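Phenazine-1-carboxylate N-methyltransferase (Pseudomonas aeruginosa, PDB 2IP2) transfers a methyl group from S-adenosyl-L-methionine to phenazine-1-carboxylate, giving 5-methyl-phenazine-1-carboxylate, a step in the biosynthesis of the virulence pigment pyocyanine. Local coordinates at residues E104-A109 / F292-G297; Y133-R138 / G143-L148; L148-S153 / L239-G244; L155-I160 / V269-T274; V285-H290 / L322-R327. All coordinates share one frame; numbering follows the deposited sequence. Where two conformers were deposited one is given.

How the contacts relate
Contacts 1 and 4 are buried. Contact 4 is purely apolar, while contact 1 adds a methionine against a backbone carbonyl. Contact 5 is partly buried, and contacts 2 and 3 are formed by residues at least partly exposed. Helix 282-295 serves contacts 1 and 5. Helix 140-150 serves contacts 2 and 3, which share Leu-148. Contacts 3, 4 and 5 reach the central sheet, through strands 236-240, 267-272 and 326-333. Chemistry follows place. Contact 4 joins aliphatic tips and a ring edge against the sheet, whereas contact 3, at a strand end, sets a methionine methyl on an arginine. Contact 5 lays an indole against a turn. Contacts 1 and 2 touch through Glu-105, the polar partner of contact 2.

Contact 1. Residues E104-A109 / F292-G297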
# COMPACT_ATOMS: atom_id res chain seq x y z
N GLU A 104 -13.09 0.07 -1.04
CA GLU A 104 -14.16 -0.58 -1.81
C GLU A 104 -14.11 0.02 -3.18
O GLU A 104 -13.31 -0.44 -3.99
CB GLU A 104 -15.50 -0.42 -1.07
CG GLU A 104 -15.52 -1.33 0.18
CD GLU A 104 -16.65 -1.08 1.23
OE1 GLU A 104 -17.62 -0.29 0.97
OE2 GLU A 104 -16.51 -1.71 2.33
N GLU A 105 -14.89 1.09 -3.45
CA GLU A 105 -14.92 1.66 -4.77
C GLU A 105 -13.52 2.01 -5.31
O GLU A 105 -13.23 1.73 -6.46
CB GLU A 105 -15.71 2.96 -4.74
CG GLU A 105 -17.16 2.77 -5.04
CD GLU A 105 -17.96 2.38 -3.81
OE1 GLU A 105 -17.37 2.21 -2.71
OE2 GLU A 105 -19.21 2.30 -3.96
N PHE A 106 -12.68 2.67 -4.52
CA PHE A 106 -11.36 3.03 -5.09
C PHE A 106 -10.33 1.89 -5.17
O PHE A 106 -9.40 1.93 -5.99
CB PHE A 106 -10.78 4.23 -4.41
CG PHE A 106 -11.54 5.51 -4.70
CD1 PHE A 106 -12.28 5.65 -5.91
CD2 PHE A 106 -11.49 6.57 -3.78
CE1 PHE A 106 -12.94 6.90 -6.20
CE2 PHE A 106 -12.15 7.78 -4.04
CZ PHE A 106 -12.84 7.96 -5.26
N HIS A 107 -10.51 0.88 -4.35
CA HIS A 107 -9.72 -0.37 -4.53
C HIS A 107 -10.10 -1.02 -5.88
O HIS A 107 -9.24 -1.48 -6.65
CB HIS A 107 -10.03 -1.36 -3.40
CG HIS A 107 -9.34 -2.68 -3.55
ND1 HIS A 107 -8.01 -2.87 -3.21
CD2 HIS A 107 -9.79 -3.89 -3.98
CE1 HIS A 107 -7.67 -4.14 -3.44
NE2 HIS A 107 -8.73 -4.77 -3.91
N ALA A 108 -11.41 -1.07 -6.16
CA ALA A 108 -11.83 -1.52 -7.48
C ALA A 108 -11.27 -0.68 -8.60
O ALA A 108 -10.83 -1.20 -9.64
CB ALA A 108 -13.37 -1.50 -7.55
N ALA A 109 -11.27 0.63 -8.40
CA ALA A 109 -10.78 1.63 -9.42
C ALA A 109 -9.33 1.47 -9.75
O ALA A 109 -8.85 1.74 -10.90
CB ALA A 109 -11.02 3.05 -8.91
N PHE A 292 -6.73 11.35 -11.41
CA PHE A 292 -6.89 10.75 -12.70
C PHE A 292 -7.63 9.40 -12.58
O PHE A 292 -8.60 9.13 -13.31
CB PHE A 292 -5.54 10.53 -13.44
CG PHE A 292 -5.70 9.61 -14.61
CD1 PHE A 292 -6.32 10.07 -15.78
CD2 PHE A 292 -5.36 8.22 -14.48
CE1 PHE A 292 -6.58 9.17 -16.84
CE2 PHE A 292 -5.58 7.33 -15.52
CZ PHE A 292 -6.20 7.80 -16.72
N MET A 293 -7.15 8.56 -11.65
CA MET A 293 -7.65 7.16 -11.57
C MET A 293 -9.14 7.19 -11.23
O MET A 293 -9.90 6.34 -11.71
CB MET A 293 -6.88 6.35 -10.53
CG MET A 293 -7.06 4.77 -10.61
SD MET A 293 -6.45 4.24 -12.22
CE MET A 293 -4.70 4.73 -12.23
N ALA A 294 -9.57 8.20 -10.46
CA ALA A 294 -10.96 8.27 -10.02
C ALA A 294 -11.88 8.91 -11.08
O ALA A 294 -12.93 8.40 -11.37
CB ALA A 294 -11.08 9.03 -8.75
N CYS A 295 -11.45 10.01 -11.68
CA CYS A 295 -12.38 10.77 -12.51
C CYS A 295 -11.71 11.64 -13.57
O CYS A 295 -12.33 12.65 -14.03
CB CYS A 295 -13.20 11.68 -11.61
SG CYS A 295 -12.23 12.94 -10.77
N ALA A 296 -10.48 11.30 -13.95
CA ALA A 296 -9.73 12.04 -15.00
C ALA A 296 -9.54 13.51 -14.64
O ALA A 296 -9.43 14.37 -15.52
CB ALA A 296 -10.45 11.93 -16.43
N GLY A 297 -9.52 13.83 -13.36
CA GLY A 297 -9.21 15.18 -12.98
C GLY A 297 -7.70 15.33 -12.97
O GLY A 297 -6.97 14.34 -13.16
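Phe-106 is the first residue of 104-109 to reach across, and it meets Ala-294. Its CB does not aim at the other helix. With CG anti to its own carbonyl carbon (chi1 -68°), the ring is nevertheless carried across, and its far atoms CE1 and CZ meet the alanine. Phe-106 CE1 is 3.8 Å from Ala-294 CB, and Phe-106 CZ is 4.1 Å from the same methyl. The methyl approaches the ring obliquely. One turn further on, Ala-109 turns its CB toward 292-297. Here the backbones draw near, with Ala-109 CA and Ala-294 CA 6.7 Å apart. The carbonyl of Ala-109 also takes part. Met-293 CG lies 3.5 Å from Ala-109 O, and Met-293 SD is 3.7 Å from that oxygen. The bends at chi2 and chi3 of Met-293 fold its chain beside the carbonyl. This is van der Waals contact with a polar atom, not a hydrogen bond. All four touching residues are buried. Phe-106 belongs to a wider aromatic cluster. Its ring meets His-290 and Phe-101 edge-to-face, and it also meets Tyr-102 and Phe-132. The contact thus joins the short helix 105-109 to the C-terminal part of helix 282-295, with helix 123-128 touching Ala-109 and helix 113-119 touching Met-293.

Contact 2. Residues Y133-R138 / G143-L148; sequences YSYLKR and GRRFLL
Leu-136 and Phe-146 form the centre of this contact. Leu-136 CD1 is 3.5 Å from Phe-146 CD2 and 3.9 Å from Phe-146 CG, coming at the ring obliquely. The other branch lies over the root of the same side chain, with Leu-136 CD2 3.8 Å from Phe-146 CB. Phe-146 has CG anti to its backbone N (chi1 -178°), which carries the ring to the leucine. Beside this pair the backbones nearly touch: Leu-136 CA and Gly-143 CA are 4.4 Å apart. Gly-143 has no side chain, and its CA sits 3.8 Å from Leu-136 O. The axes of the two short helical segments are 9.2 Å apart at closest approach and run at 112° to each other. This is the sharp corner between two consecutive helices, 132-138 and 140-150. Further out, Tyr-135 OH stands at the edge of the Arg-145 guanidinium, near its plane. The 4.1 Å from Tyr-135 OH to Arg-145 NH2 is not a bond. Ring and guanidinium planes are 74° apart. Both groups are held by Glu-105, whose OE2 takes a salt bridge from Arg-145 and a hydrogen bond with Tyr-135. Phe-132 meets the Phe-146 ring edge-to-face. The two helices are therefore joined directly by apolar contact and indirectly by a shared carboxylate, whose negative charge Arg-145 probably stabilises.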
# COMPACT_ATOMS: atom_id res chain seq x y z
N TYR A 133 -18.71 10.49 -11.42
CA TYR A 133 -19.79 11.40 -11.01
C TYR A 133 -21.15 10.95 -11.53
O TYR A 133 -22.15 11.17 -10.84
CB TYR A 133 -19.53 12.87 -11.37
CG TYR A 133 -18.42 13.41 -10.52
CD1 TYR A 133 -18.57 13.50 -9.13
CD2 TYR A 133 -17.18 13.77 -11.09
CE1 TYR A 133 -17.52 13.95 -8.31
CE2 TYR A 133 -16.12 14.22 -10.29
CZ TYR A 133 -16.31 14.31 -8.90
OH TYR A 133 -15.26 14.77 -8.11
N SER A 134 -21.19 10.29 -12.68
CA SER A 134 -22.48 9.69 -13.14
C SER A 134 -22.94 8.62 -12.17
O SER A 134 -24.13 8.59 -11.81
CB SER A 134 -22.38 9.10 -14.54
OG SER A 134 -22.07 10.12 -15.45
N TYR A 135 -21.99 7.75 -11.76
CA TYR A 135 -22.22 6.71 -10.71
C TYR A 135 -22.75 7.27 -9.39
O TYR A 135 -23.68 6.68 -8.83
CB TYR A 135 -20.91 5.92 -10.45
CG TYR A 135 -20.91 4.90 -9.35
CD1 TYR A 135 -21.40 3.61 -9.55
CD2 TYR A 135 -20.37 5.20 -8.09
CE1 TYR A 135 -21.39 2.65 -8.51
CE2 TYR A 135 -20.35 4.26 -7.05
CZ TYR A 135 -20.88 3.01 -7.27
OH TYR A 135 -20.85 2.08 -6.25
N LEU A 136 -22.13 8.33 -8.87
CA LEU A 136 -22.56 8.97 -7.61
C LEU A 136 -23.98 9.56 -7.70
O LEU A 136 -24.78 9.38 -6.78
CB LEU A 136 -21.60 10.08 -7.16
CG LEU A 136 -20.20 9.60 -6.75
CD1 LEU A 136 -19.52 10.86 -6.20
CD2 LEU A 136 -20.19 8.50 -5.74
N LYS A 137 -24.26 10.23 -8.81
CA LYS A 137 -25.57 10.87 -9.02
C LYS A 137 -26.63 9.78 -9.21
O LYS A 137 -27.75 9.92 -8.73
CB LYS A 137 -25.55 11.79 -10.24
CG LYS A 137 -26.20 13.19 -10.01
CD LYS A 137 -26.11 14.07 -11.27
CE LYS A 137 -26.42 15.56 -10.94
NZ LYS A 137 -26.77 16.40 -12.16
N ARG A 138 -26.27 8.69 -9.87
CA ARG A 138 -27.23 7.60 -10.11
C ARG A 138 -27.51 6.76 -8.87
O ARG A 138 -28.67 6.35 -8.62
CB ARG A 138 -26.78 6.71 -11.26
CG ARG A 138 -27.72 5.56 -11.56
CD ARG A 138 -27.16 4.63 -12.60
NE ARG A 138 -25.98 3.92 -12.16
CZ ARG A 138 -25.99 2.85 -11.35
NH1 ARG A 138 -27.14 2.35 -10.88
NH2 ARG A 138 -24.83 2.27 -11.01
N GLY A 143 -23.40 7.85 -3.49
CA GLY A 143 -23.32 9.30 -3.29
C GLY A 143 -23.25 9.69 -1.80
O GLY A 143 -22.39 10.48 -1.41
N ARG A 144 -24.17 9.15 -1.00
CA ARG A 144 -24.14 9.30 0.46
C ARG A 144 -22.79 8.89 1.08
O ARG A 144 -22.18 9.64 1.85
CB ARG A 144 -25.24 8.42 1.08
CG ARG A 144 -25.42 8.56 2.62
CD ARG A 144 -26.43 7.52 3.15
NE ARG A 144 -25.97 6.13 2.99
CZ ARG A 144 -25.02 5.56 3.73
NH1 ARG A 144 -24.42 6.24 4.69
NH2 ARG A 144 -24.69 4.28 3.52
N ARG A 145 -22.33 7.71 0.74
CA ARG A 145 -21.02 7.27 1.26
C ARG A 145 -19.84 8.12 0.85
O ARG A 145 -18.83 8.31 1.63
CB ARG A 145 -20.80 5.84 0.85
CG ARG A 145 -21.70 4.86 1.67
CD ARG A 145 -21.34 3.41 1.36
NE ARG A 145 -21.74 3.01 0.02
CZ ARG A 145 -20.87 2.80 -0.96
NH1 ARG A 145 -19.57 2.94 -0.73
NH2 ARG A 145 -21.29 2.47 -2.17
N PHE A 146 -19.90 8.65 -0.37
CA PHE A 146 -18.76 9.45 -0.84
C PHE A 146 -18.67 10.76 -0.06
O PHE A 146 -17.55 11.23 0.30
CB PHE A 146 -18.77 9.68 -2.37
CG PHE A 146 -17.56 10.46 -2.85
CD1 PHE A 146 -16.29 9.91 -2.69
CD2 PHE A 146 -17.68 11.74 -3.36
CE1 PHE A 146 -15.14 10.66 -3.05
CE2 PHE A 146 -16.53 12.44 -3.80
CZ PHE A 146 -15.29 11.87 -3.62
N LEU A 147 -19.85 11.36 0.20
CA LEU A 147 -19.93 12.57 0.99
C LEU A 147 -19.35 12.32 2.39
O LEU A 147 -18.55 13.12 2.88
CB LEU A 147 -21.38 13.10 1.06
CG LEU A 147 -22.00 13.71 -0.23
CD1 LEU A 147 -23.42 14.17 0.07
CD2 LEU A 147 -21.15 14.86 -0.78
N LEU A 148 -19.72 11.21 3.03
CA LEU A 148 -19.15 10.85 4.32
C LEU A 148 -17.62 10.64 4.21
O LEU A 148 -16.86 11.00 5.10
CB LEU A 148 -19.81 9.55 4.84
CG LEU A 148 -20.99 9.44 5.82
CD1 LEU A 148 -21.73 10.71 6.02
CD2 LEU A 148 -21.90 8.15 5.50

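Contact 3. Residues L148-S153 / L239-G244; sequences LAMKAS and LSRIIG
The backbones of Ser-153 and Arg-241 stay far apart, with 11.5 Å between their CA atoms, and the long arginine side chain spans most of the gap. Arg-241 follows strand 236-240 directly, and its backbone is in the left-handed region. Met-150 comes from the opposite direction. Its methyl lies over one face of the Arg-241 guanidinium: Met-150 CE is 3.8 Å from Arg-241 NE and equally far from Arg-241 NH2. Bends at chi2 (-54°) and chi3 (-66°) of Met-150 bring the methyl round to that face. Ser-153 adds an oblique contact, Ser-153 CB to Arg-241 NH2 at 3.9 Å. The contact is van der Waals, carbon against the guanidinium, without a hydrogen bond between the two segments. Phe-157 of helix 154-163 also touches the arginine. Arg-241 is predicted to bind S-adenosyl-L-methionine. Its place at the C-terminal end of a parallel strand is consistent with the cofactor site of a class I methyltransferase, where loops after such strands line the pocket.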
# COMPACT_ATOMS: atom_id res chain seq x y z
N LEU A 148 -19.72 11.21 3.03
CA LEU A 148 -19.15 10.85 4.32
C LEU A 148 -17.62 10.64 4.21
O LEU A 148 -16.86 11.00 5.10
CB LEU A 148 -19.81 9.55 4.84
CG LEU A 148 -20.99 9.44 5.82
CD1 LEU A 148 -21.73 10.71 6.02
CD2 LEU A 148 -21.90 8.15 5.50
N ALA A 149 -17.18 10.06 3.11
CA ALA A 149 -15.73 9.91 2.93
C ALA A 149 -15.03 11.27 2.78
O ALA A 149 -13.89 11.46 3.24
CB ALA A 149 -15.45 9.06 1.78
N MET A 150 -15.69 12.22 2.12
CA MET A 150 -15.10 13.55 1.89
C MET A 150 -15.03 14.38 3.18
O MET A 150 -14.22 15.31 3.30
CB MET A 150 -15.89 14.27 0.81
CG MET A 150 -15.61 13.75 -0.57
SD MET A 150 -13.85 13.75 -0.99
CE MET A 150 -13.46 15.53 -1.00
N LYS A 151 -15.84 14.01 4.16
CA LYS A 151 -15.72 14.60 5.49
C LYS A 151 -14.34 14.50 6.15
O LYS A 151 -14.00 15.35 7.01
CB LYS A 151 -16.80 14.06 6.41
CG LYS A 151 -18.18 14.64 6.10
CD LYS A 151 -19.10 14.29 7.24
CE LYS A 151 -20.22 15.28 7.39
NZ LYS A 151 -21.19 14.81 8.46
N ALA A 152 -13.53 13.51 5.76
CA ALA A 152 -12.17 13.40 6.32
C ALA A 152 -11.38 14.70 6.06
O ALA A 152 -10.53 15.10 6.86
CB ALA A 152 -11.43 12.18 5.74
N SER A 153 -11.73 15.37 4.97
CA SER A 153 -11.09 16.64 4.58
C SER A 153 -11.65 17.89 5.29
O SER A 153 -11.15 18.99 5.09
CB SER A 153 -11.11 16.78 3.05
OG SER A 153 -10.08 15.96 2.48
N LEU A 239 -13.29 29.75 -2.88
CA LEU A 239 -13.27 28.97 -4.10
C LEU A 239 -12.62 27.62 -3.75
O LEU A 239 -11.42 27.48 -3.85
CB LEU A 239 -12.41 29.70 -5.20
CG LEU A 239 -13.16 30.71 -6.09
CD1 LEU A 239 -14.00 31.70 -5.28
CD2 LEU A 239 -12.18 31.46 -7.05
N SER A 240 -13.43 26.68 -3.25
CA SER A 240 -12.90 25.44 -2.68
C SER A 240 -13.11 24.35 -3.69
O SER A 240 -14.26 24.06 -4.08
CB SER A 240 -13.61 25.10 -1.36
OG SER A 240 -13.26 23.80 -0.85
N ARG A 241 -12.01 23.76 -4.14
CA ARG A 241 -12.07 22.68 -5.10
C ARG A 241 -12.97 23.03 -6.29
O ARG A 241 -13.78 22.22 -6.71
CB ARG A 241 -12.59 21.40 -4.42
CG ARG A 241 -11.70 20.91 -3.33
CD ARG A 241 -11.93 19.41 -3.05
NE ARG A 241 -12.70 19.16 -1.82
CZ ARG A 241 -12.19 19.25 -0.58
NH1 ARG A 241 -10.92 19.60 -0.41
NH2 ARG A 241 -12.96 18.99 0.49
N ILE A 242 -12.85 24.26 -6.79
CA ILE A 242 -13.69 24.72 -7.87
C ILE A 242 -12.85 25.08 -9.11
O ILE A 242 -13.21 24.75 -10.21
CB ILE A 242 -14.70 25.82 -7.42
CG1 ILE A 242 -15.98 25.78 -8.27
CG2 ILE A 242 -14.06 27.20 -7.40
CD1 ILE A 242 -16.98 24.61 -7.95
N ILE A 243 -11.73 25.74 -8.92
CA ILE A 243 -10.89 26.15 -10.04
C ILE A 243 -10.31 24.93 -10.81
O ILE A 243 -10.27 24.92 -12.06
CB ILE A 243 -9.79 27.12 -9.54
CG1 ILE A 243 -10.42 28.49 -9.22
CG2 ILE A 243 -8.63 27.27 -10.54
CD1 ILE A 243 -11.12 29.17 -10.40
N GLY A 244 -9.90 23.90 -10.05
CA GLY A 244 -9.28 22.69 -10.62
C GLY A 244 -10.03 22.11 -11.80
O GLY A 244 -9.45 21.51 -12.72

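Contact 4. Residues L155-I160 / V269-T274; sequences LAFHEI and VVIERT
Ile-271 meets Ile-160 and Phe-157 where helix 154-163 packs on the sheet of the Rossmann-like methyltransferase fold. Strand 267-272 is the last of the parallel strands in that mixed sheet, next to antiparallel 326-333. From CB of Ile-271 the side chain divides. One branch is the methyl CG2. Ile-271 CG2 is 4.5 Å from Phe-157 CE1, at the ring edge and near the ring plane. Ile-271 CG2 is also 4.2 Å from Ile-160 CD1. The other branch starts at CG1, which is anti to the carbonyl carbon (chi1 -59°). Ile-271 CG1 lies 3.7 Å from Ile-160 CD1. That branch ends at Ile-271 CD1. Ile-160 CB points toward the strand, and its near-extended chi2 (166°) carries CD1 on in that direction. All three atoms of Ile-271 beyond CB therefore lie near the one methyl of Ile-160. Leu-181 of helix 180-188 touches both isoleucines, and Thr-326 of the neighbouring strand touches Ile-271. The contact is wholly buried and apolar. It joins helix 154-163, which precedes strand 170-174 in the chain, to strand 267-272, the fifth strand of the sheet in chain order. The two side chains reach each other tip to tip, and Ile-160 CD1 to Ile-271 CD1, at 3.2 Å, is tighter than usual van der Waals contact.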
# COMPACT_ATOMS: atom_id res chain seq x y z
N LEU A 155 -10.89 18.27 8.08
CA LEU A 155 -9.65 18.62 8.78
C LEU A 155 -9.10 19.95 8.25
O LEU A 155 -8.68 20.81 9.03
CB LEU A 155 -8.59 17.51 8.64
CG LEU A 155 -8.41 16.51 9.79
CD1 LEU A 155 -9.56 15.51 9.90
CD2 LEU A 155 -7.08 15.77 9.70
N ALA A 156 -9.11 20.12 6.94
CA ALA A 156 -8.55 21.33 6.34
C ALA A 156 -9.53 22.49 6.58
O ALA A 156 -9.10 23.59 6.97
CB ALA A 156 -8.29 21.14 4.87
N PHE A 157 -10.82 22.22 6.35
CA PHE A 157 -11.85 23.26 6.49
C PHE A 157 -11.88 23.86 7.89
O PHE A 157 -12.19 25.03 8.02
CB PHE A 157 -13.26 22.71 6.18
CG PHE A 157 -13.51 22.42 4.69
CD1 PHE A 157 -12.63 22.85 3.69
CD2 PHE A 157 -14.65 21.70 4.32
CE1 PHE A 157 -12.89 22.57 2.32
CE2 PHE A 157 -14.91 21.42 2.97
CZ PHE A 157 -14.03 21.85 1.97
N HIS A 158 -11.63 23.06 8.94
CA HIS A 158 -11.69 23.56 10.30
C HIS A 158 -10.54 24.51 10.60
O HIS A 158 -10.67 25.37 11.49
CB HIS A 158 -11.73 22.43 11.34
CG HIS A 158 -13.02 21.65 11.34
ND1 HIS A 158 -14.26 22.26 11.37
CD2 HIS A 158 -13.26 20.32 11.32
CE1 HIS A 158 -15.20 21.34 11.37
NE2 HIS A 158 -14.62 20.15 11.33
N GLU A 159 -9.43 24.35 9.87
CA GLU A 159 -8.30 25.31 9.97
C GLU A 159 -8.62 26.65 9.36
O GLU A 159 -8.07 27.64 9.80
CB GLU A 159 -7.02 24.82 9.30
CG GLU A 159 -6.11 24.00 10.23
CD GLU A 159 -5.69 24.74 11.49
OE1 GLU A 159 -4.88 25.73 11.43
OE2 GLU A 159 -6.18 24.32 12.55
N ILE A 160 -9.49 26.69 8.36
CA ILE A 160 -9.72 27.94 7.63
C ILE A 160 -10.14 29.14 8.53
O ILE A 160 -9.49 30.21 8.53
CB ILE A 160 -10.61 27.73 6.36
CG1 ILE A 160 -9.76 27.05 5.29
CG2 ILE A 160 -11.13 29.05 5.78
CD1 ILE A 160 -10.54 26.49 4.17
N VAL A 269 -10.27 33.51 -1.83
CA VAL A 269 -9.51 32.49 -1.10
C VAL A 269 -9.71 31.17 -1.87
O VAL A 269 -10.84 30.66 -1.96
CB VAL A 269 -10.01 32.35 0.38
CG1 VAL A 269 -9.38 31.07 1.07
CG2 VAL A 269 -9.72 33.65 1.18
N VAL A 270 -8.63 30.67 -2.46
CA VAL A 270 -8.67 29.45 -3.24
C VAL A 270 -8.18 28.31 -2.34
O VAL A 270 -7.09 28.40 -1.71
CB VAL A 270 -7.74 29.57 -4.44
CG1 VAL A 270 -7.69 28.25 -5.20
CG2 VAL A 270 -8.15 30.75 -5.38
N ILE A 271 -9.00 27.27 -2.20
CA ILE A 271 -8.62 26.15 -1.33
C ILE A 271 -8.55 24.99 -2.28
O ILE A 271 -9.58 24.62 -2.84
CB ILE A 271 -9.70 25.90 -0.25
CG1 ILE A 271 -9.87 27.15 0.60
CG2 ILE A 271 -9.34 24.70 0.60
CD1 ILE A 271 -11.29 27.29 1.15
N GLU A 272 -7.34 24.43 -2.50
CA GLU A 272 -7.18 23.40 -3.52
C GLU A 272 -5.88 22.65 -3.31
O GLU A 272 -4.93 23.20 -2.76
CB GLU A 272 -7.25 23.96 -4.94
CG GLU A 272 -8.01 22.96 -5.90
CD GLU A 272 -8.90 23.61 -6.94
OE1 GLU A 272 -8.52 24.64 -7.52
OE2 GLU A 272 -9.99 23.05 -7.21
N ARG A 273 -5.82 21.38 -3.69
CA ARG A 273 -4.47 20.76 -3.66
C ARG A 273 -3.69 21.26 -4.87
O ARG A 273 -4.16 21.18 -5.97
CB ARG A 273 -4.50 19.26 -3.78
CG ARG A 273 -5.18 18.55 -2.68
CD ARG A 273 -4.64 17.05 -2.69
NE ARG A 273 -5.16 16.48 -1.47
CZ ARG A 273 -6.23 15.73 -1.45
NH1 ARG A 273 -6.79 15.38 -2.61
NH2 ARG A 273 -6.68 15.28 -0.30
N THR A 274 -2.49 21.79 -4.67
CA THR A 274 -1.68 22.13 -5.84
C THR A 274 -0.34 21.39 -5.72
O THR A 274 0.08 21.08 -4.62
CB THR A 274 -1.39 23.65 -5.93
OG1 THR A 274 -0.60 24.05 -4.80
CG2 THR A 274 -2.66 24.46 -5.96

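Contact 5. Residues V285-H290 / L322-R327; sequences VLWDVH and LPMETR
Trp-287 has CG anti to its carbonyl carbon (chi1 -76°), which sends the indole toward Met-324 and Glu-325. In Glu-325 a similar chi1 (-64°) keeps CG beside CB against the indole; the bend at chi2 (-63°) then turns the carboxylate off the ring. Trp-287 CD1 is 3.9 Å from Glu-325 CB and 3.9 Å from Glu-325 CG. The approach is oblique to the ring. The carboxylate is held elsewhere, by a hydrogen bond between Glu-325 OE1 and Ser-281 OG. At the other end of the indole, Met-324 CE is 4.2 Å from Trp-287 CZ2. Arg-273 makes a cation-pi contact with the same ring. Ile-13 of the second subunit packs on both Trp-287 and Met-324, so dimerisation covers this corner. Met-324 and Glu-325, both with left-handed backbone, occupy the two central positions of a beta turn between strands 314-322 and 326-333. Strand 326-333 lies between 267-272 and 314-322 and antiparallel to both, the 3-2-1-4-5-7-6 order of class I methyltransferases.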
# COMPACT_ATOMS: atom_id res chain seq x y z
N VAL A 285 1.67 14.29 -5.21
CA VAL A 285 1.71 13.69 -6.52
C VAL A 285 0.93 12.35 -6.53
O VAL A 285 0.29 12.03 -7.52
CB VAL A 285 3.14 13.69 -7.17
CG1 VAL A 285 3.52 15.15 -7.47
CG2 VAL A 285 4.24 13.07 -6.30
N LEU A 286 0.97 11.63 -5.43
CA LEU A 286 0.12 10.44 -5.29
C LEU A 286 -1.38 10.85 -5.40
O LEU A 286 -2.19 10.20 -6.12
CB LEU A 286 0.37 9.78 -3.95
CG LEU A 286 -0.42 8.46 -3.68
CD1 LEU A 286 -0.09 7.50 -4.79
CD2 LEU A 286 0.06 7.87 -2.39
N TRP A 287 -1.77 11.90 -4.68
CA TRP A 287 -3.14 12.46 -4.87
C TRP A 287 -3.45 12.81 -6.34
O TRP A 287 -4.58 12.60 -6.85
CB TRP A 287 -3.37 13.68 -4.00
CG TRP A 287 -3.60 13.38 -2.54
CD1 TRP A 287 -2.80 13.76 -1.47
CD2 TRP A 287 -4.67 12.60 -1.97
NE1 TRP A 287 -3.33 13.28 -0.30
CE2 TRP A 287 -4.49 12.58 -0.57
CE3 TRP A 287 -5.78 11.96 -2.52
CZ2 TRP A 287 -5.39 11.92 0.31
CZ3 TRP A 287 -6.71 11.33 -1.64
CH2 TRP A 287 -6.50 11.33 -0.26
N ASP A 288 -2.45 13.34 -7.04
CA ASP A 288 -2.67 13.71 -8.44
C ASP A 288 -2.99 12.52 -9.34
O ASP A 288 -3.92 12.59 -10.16
CB ASP A 288 -1.45 14.43 -8.96
CG ASP A 288 -1.58 14.79 -10.46
OD1 ASP A 288 -2.42 15.65 -10.76
OD2 ASP A 288 -0.81 14.22 -11.30
N VAL A 289 -2.26 11.41 -9.14
CA VAL A 289 -2.50 10.23 -9.97
C VAL A 289 -3.83 9.61 -9.59
O VAL A 289 -4.61 9.18 -10.45
CB VAL A 289 -1.33 9.21 -9.96
CG1 VAL A 289 -1.68 8.00 -10.83
CG2 VAL A 289 -0.02 9.85 -10.57
N HIS A 290 -4.13 9.66 -8.30
CA HIS A 290 -5.42 9.17 -7.83
C HIS A 290 -6.59 9.95 -8.46
O HIS A 290 -7.63 9.36 -8.85
CB HIS A 290 -5.50 9.30 -6.32
CG HIS A 290 -6.86 8.96 -5.78
ND1 HIS A 290 -7.44 7.71 -5.95
CD2 HIS A 290 -7.76 9.71 -5.09
CE1 HIS A 290 -8.62 7.69 -5.34
NE2 HIS A 290 -8.85 8.89 -4.82
N LEU A 322 -2.30 23.60 4.28
CA LEU A 322 -3.34 23.02 5.16
C LEU A 322 -3.20 21.49 5.28
O LEU A 322 -2.43 20.88 4.53
CB LEU A 322 -4.76 23.41 4.67
CG LEU A 322 -5.21 24.85 4.39
CD1 LEU A 322 -6.58 24.78 3.66
CD2 LEU A 322 -5.34 25.66 5.69
N PRO A 323 -3.94 20.85 6.21
CA PRO A 323 -3.89 19.38 6.27
C PRO A 323 -4.26 18.68 4.97
O PRO A 323 -4.98 19.23 4.12
CB PRO A 323 -4.90 19.02 7.38
CG PRO A 323 -5.02 20.23 8.22
CD PRO A 323 -4.80 21.42 7.28
N MET A 324 -3.75 17.44 4.85
CA MET A 324 -4.03 16.53 3.75
C MET A 324 -3.69 17.14 2.41
O MET A 324 -4.53 17.14 1.49
CB MET A 324 -5.48 16.07 3.80
CG MET A 324 -5.93 15.89 5.24
SD MET A 324 -7.09 14.55 5.39
CE MET A 324 -6.72 13.62 3.87
N GLU A 325 -2.47 17.68 2.33
CA GLU A 325 -1.91 18.19 1.09
C GLU A 325 -2.79 19.25 0.39
O GLU A 325 -2.76 19.37 -0.83
CB GLU A 325 -1.53 17.03 0.12
CG GLU A 325 -0.43 16.07 0.62
CD GLU A 325 0.93 16.74 0.83
OE1 GLU A 325 1.25 17.70 0.10
OE2 GLU A 325 1.69 16.29 1.72
N THR A 326 -3.51 20.07 1.16
CA THR A 326 -4.34 21.11 0.51
C THR A 326 -3.73 22.48 0.74
O THR A 326 -2.98 22.67 1.70
CB THR A 326 -5.85 21.10 0.93
OG1 THR A 326 -6.44 22.41 0.78
CG2 THR A 326 -6.02 20.68 2.32
N ARG A 327 -3.99 23.41 -0.16
CA ARG A 327 -3.35 24.72 -0.06
C ARG A 327 -4.42 25.74 0.15
O ARG A 327 -5.53 25.59 -0.39
CB ARG A 327 -2.68 25.07 -1.36
CG ARG A 327 -1.32 25.64 -1.18
CD ARG A 327 -0.35 24.64 -1.78
NE ARG A 327 0.82 24.42 -0.95
CZ ARG A 327 1.85 23.65 -1.30
NH1 ARG A 327 1.88 23.02 -2.47
NH2 ARG A 327 2.85 23.52 -0.47